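Local coordinates for thiamine-monophosphate kinase (Stenotrophomonas maltophilia, PDB 6XEP), which probably catalyses the ATP-dependent phosphorylation of thiamine monophosphate to thiamine diphosphate, the active form of vitamin B1, at residues A[186-189]-A[194-197]. Numbering follows the deposited sequence.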
# COMPACT_ATOMS: atom_id res chain seq x y z
N ALA A 186 -6.66 19.18 18.80
CA ALA A 186 -5.62 18.39 19.45
C ALA A 186 -5.99 17.94 20.87
O ALA A 186 -5.29 17.09 21.43
CB ALA A 186 -4.31 19.17 19.51
N THR A 187 -7.03 18.50 21.46
CA THR A 187 -7.37 18.16 22.84
C THR A 187 -8.87 17.93 22.92
O THR A 187 -9.65 18.43 22.11
CB THR A 187 -6.97 19.26 23.83
OG1 THR A 187 -7.42 20.53 23.36
CG2 THR A 187 -5.45 19.30 24.05
N ALA A 188 -9.28 17.16 23.93
CA ALA A 188 -10.69 16.91 24.17
C ALA A 188 -11.32 18.14 24.79
O ALA A 188 -10.71 18.83 25.61
CB ALA A 188 -10.88 15.71 25.09
N THR A 189 -12.56 18.42 24.41
CA THR A 189 -13.32 19.47 25.07
C THR A 189 -14.45 18.84 25.88
O THR A 189 -15.01 17.81 25.51
CB THR A 189 -13.88 20.49 24.07
OG1 THR A 189 -14.69 21.45 24.76
CG2 THR A 189 -14.72 19.81 23.02
N TYR A 194 -19.40 20.31 20.74
CA TYR A 194 -18.12 20.48 20.05
C TYR A 194 -17.36 19.17 20.02
O TYR A 194 -16.76 18.81 19.00
CB TYR A 194 -17.27 21.55 20.72
CG TYR A 194 -17.76 22.95 20.47
CD1 TYR A 194 -17.25 23.70 19.41
CD2 TYR A 194 -18.73 23.53 21.28
CE1 TYR A 194 -17.70 24.98 19.17
CE2 TYR A 194 -19.18 24.81 21.04
CZ TYR A 194 -18.66 25.53 19.98
OH TYR A 194 -19.11 26.81 19.74
N GLU A 195 -17.36 18.44 21.14
CA GLU A 195 -16.61 17.19 21.18
C GLU A 195 -17.20 16.17 20.21
O GLU A 195 -16.45 15.39 19.60
CB GLU A 195 -16.57 16.68 22.63
CG GLU A 195 -15.84 15.37 22.80
CD GLU A 195 -14.33 15.49 22.60
OE1 GLU A 195 -13.81 16.60 22.35
OE2 GLU A 195 -13.66 14.44 22.70
N SER A 196 -18.53 16.15 20.05
CA SER A 196 -19.16 15.23 19.11
C SER A 196 -18.67 15.50 17.69
O SER A 196 -18.28 14.57 16.97
CB SER A 196 -20.68 15.35 19.17
OG SER A 196 -21.20 15.02 20.46
N LEU A 197 -18.70 16.77 17.27
CA LEU A 197 -18.23 17.11 15.93
C LEU A 197 -16.75 16.82 15.81
O LEU A 197 -16.30 16.32 14.77
CB LEU A 197 -18.52 18.58 15.61
CG LEU A 197 -19.99 18.99 15.55
CD1 LEU A 197 -20.15 20.44 15.09
CD2 LEU A 197 -20.79 18.05 14.66
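T189 and E195 make a surface contact in which a helix side chain holds the loop that leads into the same helix. The loop, 186-189, follows helix 170-179. Residues 194-197 lie near the start of helix 192-202, in the C-terminal AIR synthase-related region. The annotated sites lie elsewhere.

One hydrogen bond joins the segments. The backbone N-H of T189 donates a hydrogen bond to E195 OE1; N and OE1 are 3.0 Å apart, and the bond is nearly straight (170°). The donor stands well above the carboxylate plane, 55° out of it. E195 leaves the helix with CG anti to its own N, then bends at CB-CG (chi2 70°), which carries the carboxylate back to the loop. The aliphatic part of E195 runs beside the T189 carbonyl, with CB 3.5 Å from T189 O. The second carboxylate oxygen, E195 OE2, lies 3.9 Å from A188 CB.

The T189 side chain splits its roles. Its methyl CG2 turns to the helix, 3.5 Å from E195 N and 3.8 Å from Y194 CB. Its hydroxyl OG1 is hydrogen-bonded to the backbone N of L191, as in an ST turn. Beyond CB, Y194 heads away from the loop and packs on L177 of helix 170-179 and L259 of helix 254-259.

E195 OE1 also forms a salt bridge with R198 NE, one turn further along the helix. It therefore takes a backbone N-H and an arginine together. The positive charge of R198 probably helps keep E195 ionised, which would strengthen its grip on the T189 amide.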